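Local atomic coordinates of acetyltransferase, GNAT family (Enterococcus faecalis, PDB entry 1U6M), a protein that probably transfers an acetyl or related acyl group to an acceptor, like other GNAT-family acetyltransferases. Residues 21-26 and 101-106; 40-45 and 89-94; 57-62 and 71-76; 107-112 and 184-189. One frame throughout, in Å; residues are numbered along the deposited sequence.

Interaction 1 of 4, residues 21-26 and 101-106; sequences VILKDM and RLFIEE
A Met-aromatic contact joins the C-terminal end of helix 12-25 of this GNAT fold to the long loop that runs from helix 85-93 to strand 112-120. At its centre is the ring of Phe103, against which three side chains of residues 21-26 converge. Met26 brings the largest share. Its CG stands anti to the carbonyl carbon, and the chain then runs out straight until it bends at chi3 (88°), which brings both SD and CE beside the CD2-CE2 bond of the Phe103 ring. Met26 SD lies 4.3 Å from the centroid of the Phe103 ring, in an oblique position 46° off the ring normal. The side chains of Met26 and Phe103 cross at roughly a right angle, as do those of Leu23 and Phe103; Leu23 offers its CD2 to the ring tip, 3.8 Å from Phe103 CZ. Ile22 is a looser neighbour, its CG2 standing 4.5 Å from Phe103 CE2 at the ring edge. The union is one of dispersion and sulfur-aromatic attraction between backbones that stay well apart, Leu23 CA and Leu102 CA being separated by 8.5 Å. Beyond the two segments, Arg53 makes a cation-pi contact with Phe103, while Ile22 also packs on Thr117 and Ser119 of strand 112-120. The methyl CE of Met26 touches both parts of the loop, lying 3.5 Å from Phe103 CD2 and 3.8 Å from the carbonyl oxygen Leu102 O.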
# COMPACT_ATOMS: atom_id res chain seq x y z
N VAL A 21 -7.58 -2.14 -8.03
CA VAL A 21 -7.05 -1.27 -9.09
C VAL A 21 -5.58 -1.55 -9.35
O VAL A 21 -5.16 -1.73 -10.49
CB VAL A 21 -7.30 0.28 -8.84
CG1 VAL A 21 -6.57 1.12 -9.85
CG2 VAL A 21 -8.76 0.60 -8.91
N ILE A 22 -4.79 -1.55 -8.26
CA ILE A 22 -3.38 -1.96 -8.24
C ILE A 22 -3.11 -3.33 -8.90
O ILE A 22 -2.16 -3.43 -9.69
CB ILE A 22 -2.86 -1.98 -6.77
CG1 ILE A 22 -2.89 -0.56 -6.19
CG2 ILE A 22 -1.45 -2.56 -6.66
CD1 ILE A 22 -2.89 -0.53 -4.74
N LEU A 23 -3.89 -4.36 -8.55
CA LEU A 23 -3.73 -5.72 -9.10
C LEU A 23 -4.22 -5.57 -10.52
O LEU A 23 -5.09 -4.75 -10.78
CB LEU A 23 -4.58 -6.76 -8.34
CG LEU A 23 -4.45 -6.89 -6.81
CD1 LEU A 23 -5.19 -8.06 -6.34
CD2 LEU A 23 -3.00 -6.94 -6.32
N LYS A 24 -3.72 -6.21 -11.52
CA LYS A 24 -4.46 -5.78 -12.77
C LYS A 24 -3.91 -4.55 -13.49
O LYS A 24 -3.83 -4.57 -14.71
CB LYS A 24 -5.94 -5.47 -12.48
CG LYS A 24 -6.34 -4.04 -12.65
CD LYS A 24 -7.76 -4.00 -13.11
CE LYS A 24 -8.71 -4.59 -12.09
NZ LYS A 24 -10.11 -4.34 -12.57
N ASP A 25 -3.59 -3.49 -12.76
CA ASP A 25 -2.57 -2.59 -13.22
C ASP A 25 -1.21 -3.34 -13.26
O ASP A 25 -0.35 -3.01 -14.06
CB ASP A 25 -2.51 -1.36 -12.33
CG ASP A 25 -1.40 -0.39 -12.72
OD1 ASP A 25 -0.24 -0.53 -12.22
OD2 ASP A 25 -1.68 0.53 -13.54
N MET A 26 -1.02 -4.32 -12.38
CA MET A 26 0.07 -5.31 -12.45
C MET A 26 -0.25 -6.43 -13.44
O MET A 26 0.63 -7.22 -13.80
CB MET A 26 0.29 -6.00 -11.09
CG MET A 26 0.93 -5.18 -10.05
SD MET A 26 0.73 -5.91 -8.41
CE MET A 26 2.19 -7.00 -8.38
N ARG A 101 0.53 -16.02 -7.90
CA ARG A 101 1.56 -15.02 -8.05
C ARG A 101 1.02 -13.65 -7.55
O ARG A 101 -0.03 -13.20 -7.99
CB ARG A 101 1.99 -14.87 -9.53
CG ARG A 101 2.04 -16.16 -10.32
CD ARG A 101 2.46 -15.93 -11.82
NE ARG A 101 3.80 -15.39 -11.81
CZ ARG A 101 4.89 -16.06 -12.13
NH1 ARG A 101 4.82 -17.32 -12.58
NH2 ARG A 101 6.05 -15.47 -11.97
N LEU A 102 1.78 -13.01 -6.66
CA LEU A 102 1.40 -11.77 -6.00
C LEU A 102 2.54 -10.79 -6.19
O LEU A 102 2.96 -10.54 -7.32
CB LEU A 102 1.08 -12.01 -4.51
CG LEU A 102 -0.22 -12.80 -4.24
CD1 LEU A 102 -0.54 -13.08 -2.73
CD2 LEU A 102 -1.46 -12.22 -5.03
N PHE A 103 3.06 -10.22 -5.12
CA PHE A 103 4.22 -9.29 -5.26
C PHE A 103 5.54 -9.95 -5.00
O PHE A 103 5.69 -10.79 -4.11
CB PHE A 103 4.07 -8.10 -4.30
CG PHE A 103 2.70 -7.50 -4.29
CD1 PHE A 103 1.67 -8.10 -3.57
CD2 PHE A 103 2.44 -6.32 -4.98
CE1 PHE A 103 0.40 -7.55 -3.56
CE2 PHE A 103 1.17 -5.76 -4.94
CZ PHE A 103 0.15 -6.39 -4.24
N ILE A 104 6.53 -9.52 -5.75
CA ILE A 104 7.92 -9.79 -5.37
C ILE A 104 8.29 -8.90 -4.17
O ILE A 104 8.07 -7.69 -4.19
CB ILE A 104 8.86 -9.68 -6.58
CG1 ILE A 104 8.27 -10.51 -7.75
CG2 ILE A 104 10.24 -10.21 -6.23
CD1 ILE A 104 9.14 -10.55 -8.99
N GLU A 105 8.73 -9.53 -3.09
CA GLU A 105 8.85 -8.90 -1.75
C GLU A 105 10.29 -8.39 -1.51
O GLU A 105 10.94 -8.72 -0.50
CB GLU A 105 8.40 -9.87 -0.62
CG GLU A 105 6.89 -10.25 -0.58
CD GLU A 105 6.58 -11.40 0.41
OE1 GLU A 105 7.47 -12.27 0.61
OE2 GLU A 105 5.44 -11.44 0.99
N GLU A 106 10.79 -7.58 -2.45
CA GLU A 106 12.18 -7.14 -2.38
C GLU A 106 12.38 -5.61 -2.49
O GLU A 106 13.33 -5.14 -3.13
CB GLU A 106 13.01 -7.92 -3.42
CG GLU A 106 13.21 -9.43 -3.06
CD GLU A 106 13.59 -10.30 -4.27
OE1 GLU A 106 13.51 -9.84 -5.43
OE2 GLU A 106 13.97 -11.48 -4.04

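Interaction 2 of 4, residues 40-45 and 89-94; sequences IDLLAE and EVFKKH
A histidine just past the end of one helix is gripped by a carboxylate from another: His94 NE2 donates to Glu45 OE2 over 2.7 Å, using the syn lone pair of that oxygen. The two groups meet tip to tip but not flat, for their planes are 71° apart, and the N-H...O angle of 133° marks a bent bond. Glu45 reaches this far because its CG is anti to the backbone N and the rest of the chain is extended. On the other branch, Glu45 OE1 accepts a hydrogen bond from a water at 2.5 Å, and the same water accepts one from Lys93 NZ, so a bridged cation would probably help to keep the carboxylate ionised. Underneath lies the apolar part of a helix-helix packing of the GNAT fold, in which the segments 40-45 and 89-93 of helices 36-47 and 85-93 have N-to-C directions 126° apart and axes that approach to 9.8 Å. Leu42 divides its branches there: CD1 meets Phe91 CE1 at 3.9 Å, whereas CD2 sits over one face of the His94 imidazole in a CH-pi contact, 4.2 Å from the ring centroid. Val90 straddles the junction, its CG1 3.6 Å from Leu42 O and its CG2 against the aliphatic Glu45 CG.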
# COMPACT_ATOMS: atom_id res chain seq x y z
N ILE A 40 -12.68 -9.08 -4.96
CA ILE A 40 -12.98 -8.07 -3.95
C ILE A 40 -13.31 -8.76 -2.64
O ILE A 40 -12.72 -8.39 -1.60
CB ILE A 40 -14.05 -7.07 -4.47
CG1 ILE A 40 -13.41 -6.21 -5.58
CG2 ILE A 40 -14.63 -6.22 -3.34
CD1 ILE A 40 -14.35 -5.20 -6.25
N ASP A 41 -14.15 -9.79 -2.66
CA ASP A 41 -14.46 -10.56 -1.44
C ASP A 41 -13.24 -11.21 -0.75
O ASP A 41 -13.13 -11.24 0.47
CB ASP A 41 -15.55 -11.62 -1.73
CG ASP A 41 -16.99 -10.99 -1.89
OD1 ASP A 41 -17.21 -10.14 -2.78
OD2 ASP A 41 -17.92 -11.32 -1.13
N LEU A 42 -12.31 -11.72 -1.55
CA LEU A 42 -11.13 -12.39 -1.06
C LEU A 42 -10.21 -11.36 -0.39
O LEU A 42 -9.79 -11.55 0.73
CB LEU A 42 -10.42 -13.06 -2.26
CG LEU A 42 -11.10 -14.31 -2.88
CD1 LEU A 42 -10.41 -14.75 -4.24
CD2 LEU A 42 -11.18 -15.51 -1.91
N LEU A 43 -9.87 -10.30 -1.12
CA LEU A 43 -9.15 -9.15 -0.59
C LEU A 43 -9.76 -8.65 0.71
O LEU A 43 -9.02 -8.51 1.70
CB LEU A 43 -9.12 -8.03 -1.64
CG LEU A 43 -8.27 -8.35 -2.87
CD1 LEU A 43 -8.49 -7.35 -4.07
CD2 LEU A 43 -6.73 -8.48 -2.46
N ALA A 44 -11.09 -8.44 0.74
CA ALA A 44 -11.78 -7.89 1.97
C ALA A 44 -11.62 -8.78 3.13
O ALA A 44 -11.33 -8.32 4.26
CB ALA A 44 -13.24 -7.63 1.75
N GLU A 45 -11.77 -10.07 2.88
CA GLU A 45 -11.51 -11.03 3.94
C GLU A 45 -10.06 -10.97 4.42
O GLU A 45 -9.83 -11.07 5.61
CB GLU A 45 -11.92 -12.44 3.48
CG GLU A 45 -11.79 -13.51 4.57
CD GLU A 45 -12.26 -14.92 4.12
OE1 GLU A 45 -11.88 -15.90 4.84
OE2 GLU A 45 -12.99 -15.02 3.06
N GLU A 89 -3.74 -17.79 2.83
CA GLU A 89 -4.62 -18.47 3.75
C GLU A 89 -6.07 -18.38 3.36
O GLU A 89 -6.79 -19.37 3.41
CB GLU A 89 -4.47 -17.89 5.16
CG GLU A 89 -3.25 -18.33 5.97
CD GLU A 89 -3.30 -17.77 7.42
OE1 GLU A 89 -4.33 -18.08 8.17
OE2 GLU A 89 -2.34 -16.98 7.77
N VAL A 90 -6.51 -17.17 3.00
CA VAL A 90 -7.85 -16.90 2.49
C VAL A 90 -8.10 -17.68 1.19
O VAL A 90 -9.15 -18.30 1.06
CB VAL A 90 -8.10 -15.34 2.30
CG1 VAL A 90 -9.27 -15.05 1.41
CG2 VAL A 90 -8.13 -14.61 3.64
N PHE A 91 -7.19 -17.62 0.22
CA PHE A 91 -7.24 -18.53 -0.96
C PHE A 91 -7.41 -20.02 -0.63
O PHE A 91 -8.29 -20.67 -1.15
CB PHE A 91 -6.00 -18.37 -1.86
CG PHE A 91 -6.11 -17.26 -2.85
CD1 PHE A 91 -6.46 -15.97 -2.44
CD2 PHE A 91 -5.90 -17.50 -4.19
CE1 PHE A 91 -6.60 -14.93 -3.35
CE2 PHE A 91 -6.04 -16.46 -5.13
CZ PHE A 91 -6.38 -15.16 -4.68
N LYS A 92 -6.58 -20.56 0.24
CA LYS A 92 -6.73 -21.98 0.65
C LYS A 92 -8.11 -22.33 1.26
O LYS A 92 -8.74 -23.29 0.86
CB LYS A 92 -5.60 -22.36 1.59
CG LYS A 92 -5.75 -23.71 2.27
CD LYS A 92 -4.39 -24.38 2.35
CE LYS A 92 -4.35 -25.43 3.47
NZ LYS A 92 -2.90 -25.75 3.65
N LYS A 93 -8.59 -21.52 2.20
CA LYS A 93 -9.96 -21.57 2.70
C LYS A 93 -11.05 -21.64 1.63
O LYS A 93 -12.07 -22.29 1.85
CB LYS A 93 -10.22 -20.34 3.59
CG LYS A 93 -9.66 -20.47 4.94
CD LYS A 93 -10.32 -19.47 5.83
CE LYS A 93 -9.59 -19.46 7.15
NZ LYS A 93 -10.12 -18.39 8.02
N HIS A 94 -10.85 -20.97 0.50
CA HIS A 94 -11.81 -20.88 -0.61
C HIS A 94 -11.53 -21.81 -1.80
O HIS A 94 -12.10 -21.62 -2.88
CB HIS A 94 -11.91 -19.40 -1.09
CG HIS A 94 -12.56 -18.54 -0.05
ND1 HIS A 94 -13.91 -18.30 -0.04
CD2 HIS A 94 -12.07 -18.02 1.10
CE1 HIS A 94 -14.22 -17.62 1.06
NE2 HIS A 94 -13.12 -17.43 1.76
O HOH W 1 -10.61 -15.78 6.99

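Interaction 3 of 4, residues 57-62 and 71-76; sequences QRILVY and IAVGYP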
# COMPACT_ATOMS: atom_id res chain seq x y z
N GLN A 57 -5.14 -2.52 10.08
CA GLN A 57 -4.21 -1.97 11.04
C GLN A 57 -2.98 -1.30 10.43
O GLN A 57 -2.24 -0.59 11.12
CB GLN A 57 -3.84 -3.04 12.03
CG GLN A 57 -5.00 -3.29 12.93
CD GLN A 57 -4.81 -4.48 13.84
OE1 GLN A 57 -5.78 -5.21 14.13
NE2 GLN A 57 -3.55 -4.70 14.33
N ARG A 58 -2.76 -1.54 9.15
CA ARG A 58 -1.61 -1.00 8.44
C ARG A 58 -2.00 0.23 7.65
O ARG A 58 -1.14 0.84 6.98
CB ARG A 58 -1.07 -2.08 7.47
CG ARG A 58 -0.56 -3.31 8.15
CD ARG A 58 0.49 -3.97 7.27
NE ARG A 58 0.95 -5.30 7.74
CZ ARG A 58 1.88 -5.49 8.70
NH1 ARG A 58 2.43 -4.46 9.33
NH2 ARG A 58 2.29 -6.72 9.01
N ILE A 59 -3.27 0.59 7.71
CA ILE A 59 -3.85 1.57 6.82
C ILE A 59 -4.38 2.90 7.48
O ILE A 59 -5.12 2.91 8.50
CB ILE A 59 -4.98 0.94 5.95
CG1 ILE A 59 -4.41 -0.24 5.14
CG2 ILE A 59 -5.56 1.98 5.02
CD1 ILE A 59 -5.39 -0.93 4.20
N LEU A 60 -4.04 4.00 6.81
CA LEU A 60 -4.62 5.30 7.13
C LEU A 60 -5.65 5.67 6.09
O LEU A 60 -5.38 5.53 4.89
CB LEU A 60 -3.51 6.36 7.20
CG LEU A 60 -3.62 7.60 8.07
CD1 LEU A 60 -3.85 7.29 9.56
CD2 LEU A 60 -2.35 8.30 7.88
N VAL A 61 -6.81 6.15 6.53
CA VAL A 61 -7.92 6.45 5.61
C VAL A 61 -8.06 7.96 5.49
O VAL A 61 -7.94 8.70 6.48
CB VAL A 61 -9.27 5.76 6.16
CG1 VAL A 61 -10.50 6.37 5.58
CG2 VAL A 61 -9.28 4.28 5.85
N TYR A 62 -8.30 8.46 4.27
CA TYR A 62 -8.82 9.82 4.11
C TYR A 62 -10.31 9.82 3.80
O TYR A 62 -10.72 9.38 2.75
CB TYR A 62 -8.09 10.56 3.01
CG TYR A 62 -8.40 12.03 2.99
CD1 TYR A 62 -9.54 12.54 2.34
CD2 TYR A 62 -7.58 12.93 3.66
CE1 TYR A 62 -9.82 13.89 2.32
CE2 TYR A 62 -7.86 14.27 3.67
CZ TYR A 62 -8.97 14.73 2.98
OH TYR A 62 -9.19 16.08 3.00
N ILE A 71 -6.39 5.80 0.67
CA ILE A 71 -5.73 5.09 1.75
C ILE A 71 -4.21 5.23 1.58
O ILE A 71 -3.72 5.35 0.47
CB ILE A 71 -6.15 3.58 1.75
CG1 ILE A 71 -5.68 2.82 0.48
CG2 ILE A 71 -7.67 3.44 2.06
CD1 ILE A 71 -6.13 1.33 0.45
N ALA A 72 -3.49 5.23 2.68
CA ALA A 72 -2.05 5.18 2.70
C ALA A 72 -1.76 3.91 3.45
O ALA A 72 -2.30 3.70 4.56
CB ALA A 72 -1.48 6.35 3.49
N VAL A 73 -0.92 3.07 2.86
CA VAL A 73 -0.59 1.72 3.36
C VAL A 73 0.94 1.52 3.48
O VAL A 73 1.68 1.86 2.54
CB VAL A 73 -1.06 0.59 2.38
CG1 VAL A 73 -0.87 -0.82 3.09
CG2 VAL A 73 -2.49 0.84 1.97
N GLY A 74 1.39 1.01 4.63
CA GLY A 74 2.80 0.80 4.86
C GLY A 74 3.06 -0.04 6.11
O GLY A 74 2.11 -0.36 6.86
N TYR A 75 4.34 -0.36 6.36
CA TYR A 75 4.68 -1.34 7.39
C TYR A 75 6.16 -1.18 7.71
O TYR A 75 6.94 -0.72 6.82
CB TYR A 75 4.37 -2.82 6.93
CG TYR A 75 4.63 -3.06 5.45
CD1 TYR A 75 5.93 -3.32 4.97
CD2 TYR A 75 3.58 -3.00 4.51
CE1 TYR A 75 6.19 -3.47 3.57
CE2 TYR A 75 3.83 -3.17 3.12
CZ TYR A 75 5.12 -3.40 2.67
OH TYR A 75 5.37 -3.54 1.31
N PRO A 76 6.57 -1.58 8.94
CA PRO A 76 8.05 -1.77 9.22
C PRO A 76 8.68 -2.64 8.16
O PRO A 76 8.09 -3.62 7.80
CB PRO A 76 8.09 -2.47 10.56
CG PRO A 76 6.73 -1.94 11.28
CD PRO A 76 5.71 -1.82 10.13
O HOH W 2 -0.57 3.58 7.41
O HOH W 3 1.97 -1.74 9.77
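Two nearly straight backbone bonds clasp the antiparallel strands 59-62 and 71-76 at the hydrogen-bonded pair of Leu60 and Ala72: Leu60 N donates to Ala72 O at 2.9 Å, almost along the C=O axis, and Ala72 N returns a bond of 2.9 Å to Leu60 O. Ile59 with Val73 and Val61 with Ile71 form the flanking non-hydrogen-bonded pairs. Their four side chains share one face of the sheet, where Ile59 CG1 lies beside Val73 CG2 at 3.9 Å and Ile59 CG2 crosses obliquely to Ile71 CB at 3.7 Å. Toward the 3-10 end the pairing loosens. Gly74 N makes a weak bond of 3.5 Å to Arg58 O, and a water donates to the same oxygen. A second water links Arg58 NH1 to Gly74 O, while the extended arginine lays Arg58 NH1 3.5 Å from Tyr75 CB. Farther out, Asp79 forms a salt bridge with Arg58 and Thr51 O accepts from its NH2; Ile15 and Leu18 of helix 12-25 cover Ile59 and Ile71. In this beta hairpin of the central GNAT sheet, direct bonding thus passes into solvent-mediated bonding where strand 59-64 begins and strand 67-76 ends, and the arginine's charge is probably offset largely by Asp79.

Interaction 4 of 4, residues 107-112 and 184-189; sequences ETLPNE and HMQKEV
Glu112 holds its CG in the crowded position between backbone N and carbonyl carbon (chi1 80°) and then runs out extended, while His184 turns its CG anti to the backbone N (chi1 -165°); the two side chains therefore meet tip to tip. Carboxylate and imidazole are nearly coplanar, 14° apart. Even so, the bond from His184 NE2 to Glu112 OE1, 2.9 Å long, is weak because its angle at the hydrogen is poor. A far straighter bond reaches the same oxygen from the backbone: Leu109 N donates to Glu112 OE1 at 2.8 Å, approaching from above the carboxylate plane. This bond spans the type II beta turn of residues 109-112, so the carboxylate both braces its own turn and faces the histidine. Leu109 adds a CH-pi contact, its CG sitting over one face of the His184 ring 4.0 Å from the centroid and offset toward the rim. At the ring edge, Glu107 O lies 3.4 Å from His184 CD2. The imidazole is otherwise poorly served, since His184 ND1 is buried with no partner in the model, and a nearby carboxylate might raise the ring's proton affinity. The contact ties the loop entering strand 112-120 to strand 180-188 of the GNAT sheet. Around it, Asn152 ND2 of strand 148-154 hydrogen-bonds to Glu107 O, Leu109 packs on Val172 and Met175 of strand 170-177, and Tyr114 of strand 112-120 touches His184.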
# COMPACT_ATOMS: atom_id res chain seq x y z
N GLU A 107 11.51 -4.85 -1.84
CA GLU A 107 11.45 -3.43 -2.12
C GLU A 107 11.83 -2.48 -0.97
O GLU A 107 12.02 -1.29 -1.19
CB GLU A 107 10.10 -3.08 -2.78
CG GLU A 107 8.86 -3.48 -2.03
CD GLU A 107 7.60 -3.38 -2.90
OE1 GLU A 107 6.49 -3.06 -2.43
OE2 GLU A 107 7.72 -3.66 -4.09
N THR A 108 11.96 -3.02 0.24
CA THR A 108 12.28 -2.22 1.42
C THR A 108 13.77 -2.20 1.76
O THR A 108 14.51 -3.05 1.29
CB THR A 108 11.46 -2.65 2.67
OG1 THR A 108 12.02 -3.86 3.23
CG2 THR A 108 10.00 -2.84 2.33
N LEU A 109 14.18 -1.20 2.54
CA LEU A 109 15.48 -1.17 3.22
C LEU A 109 15.32 -1.37 4.75
O LEU A 109 14.28 -1.00 5.31
CB LEU A 109 16.21 0.15 2.98
CG LEU A 109 16.74 0.49 1.59
CD1 LEU A 109 17.70 1.64 1.72
CD2 LEU A 109 17.41 -0.72 0.88
N PRO A 110 16.34 -1.97 5.43
CA PRO A 110 16.24 -2.18 6.90
C PRO A 110 15.93 -0.88 7.66
O PRO A 110 16.37 0.17 7.25
CB PRO A 110 17.65 -2.70 7.27
CG PRO A 110 18.22 -3.27 6.03
CD PRO A 110 17.63 -2.49 4.87
N ASN A 111 15.22 -0.94 8.77
CA ASN A 111 15.05 0.26 9.61
C ASN A 111 14.16 1.48 9.12
O ASN A 111 14.04 2.48 9.83
CB ASN A 111 16.44 0.76 10.06
CG ASN A 111 17.28 -0.36 10.74
OD1 ASN A 111 18.41 -0.64 10.33
ND2 ASN A 111 16.68 -1.02 11.76
N GLU A 112 13.55 1.37 7.95
CA GLU A 112 12.50 2.31 7.56
C GLU A 112 11.09 1.79 7.91
O GLU A 112 10.87 0.58 8.06
CB GLU A 112 12.64 2.65 6.07
CG GLU A 112 12.07 1.60 5.16
CD GLU A 112 12.59 1.66 3.78
OE1 GLU A 112 12.26 0.76 2.98
OE2 GLU A 112 13.36 2.58 3.47
N HIS A 184 14.87 4.54 -4.49
CA HIS A 184 14.41 4.37 -3.13
C HIS A 184 14.80 5.64 -2.40
O HIS A 184 15.96 6.04 -2.46
CB HIS A 184 14.97 3.12 -2.46
CG HIS A 184 14.26 2.71 -1.21
ND1 HIS A 184 14.57 3.25 0.04
CD2 HIS A 184 13.26 1.82 -0.99
CE1 HIS A 184 13.78 2.70 0.96
NE2 HIS A 184 12.98 1.84 0.36
N MET A 185 13.80 6.30 -1.79
CA MET A 185 13.95 7.57 -1.13
C MET A 185 13.58 7.42 0.35
O MET A 185 12.80 6.55 0.71
CB MET A 185 13.09 8.63 -1.81
CG MET A 185 13.24 8.78 -3.36
SD MET A 185 12.18 10.11 -4.07
CE MET A 185 13.21 11.54 -3.63
N GLN A 186 14.18 8.20 1.23
CA GLN A 186 13.82 8.17 2.63
C GLN A 186 13.70 9.56 3.14
O GLN A 186 14.32 10.47 2.62
CB GLN A 186 14.85 7.44 3.47
CG GLN A 186 14.96 5.98 3.10
CD GLN A 186 15.77 5.18 4.09
OE1 GLN A 186 15.53 4.01 4.28
NE2 GLN A 186 16.74 5.83 4.72
N LYS A 187 12.92 9.72 4.19
CA LYS A 187 12.78 10.98 4.85
C LYS A 187 12.99 10.69 6.31
O LYS A 187 12.41 9.77 6.83
CB LYS A 187 11.36 11.49 4.63
CG LYS A 187 11.07 12.70 5.42
CD LYS A 187 9.65 13.17 5.25
CE LYS A 187 9.45 14.44 6.13
NZ LYS A 187 8.13 14.87 5.87
N GLU A 188 13.82 11.48 6.96
CA GLU A 188 14.07 11.32 8.39
C GLU A 188 12.86 11.71 9.25
O GLU A 188 12.11 12.64 8.94
CB GLU A 188 15.33 12.09 8.80
CG GLU A 188 16.67 11.46 8.35
CD GLU A 188 17.93 12.35 8.71
OE1 GLU A 188 17.76 13.42 9.38
OE2 GLU A 188 19.08 11.95 8.31
N VAL A 189 12.69 11.00 10.35
CA VAL A 189 11.52 11.12 11.21
C VAL A 189 11.97 11.35 12.68
O VAL A 189 12.97 10.78 13.10
CB VAL A 189 10.60 9.85 10.99
CG1 VAL A 189 9.57 9.69 12.07
CG2 VAL A 189 9.94 9.90 9.61

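In the fold
Interaction 3 is the buried one, a backbone-bonded hairpin whose centre lies about 7 Å from the centre of the chain, whereas interaction 1 is a surface contact built from apolar and sulfur-aromatic packing. Interactions 2 and 4, both partly buried, each pair a histidine with a glutamate, yet their centres stand about 30 Å apart on opposite sides of the chain's centre: one joins two helices, the other a loop to a strand. Leu23 CD1 and Leu43 CD1, 4.1 Å apart, connect interactions 1 and 2 through successive helices. Interactions 3 and 4 reach the same sheet and touch through Tyr75, while the loop of interaction 1 continues directly into that of interaction 4.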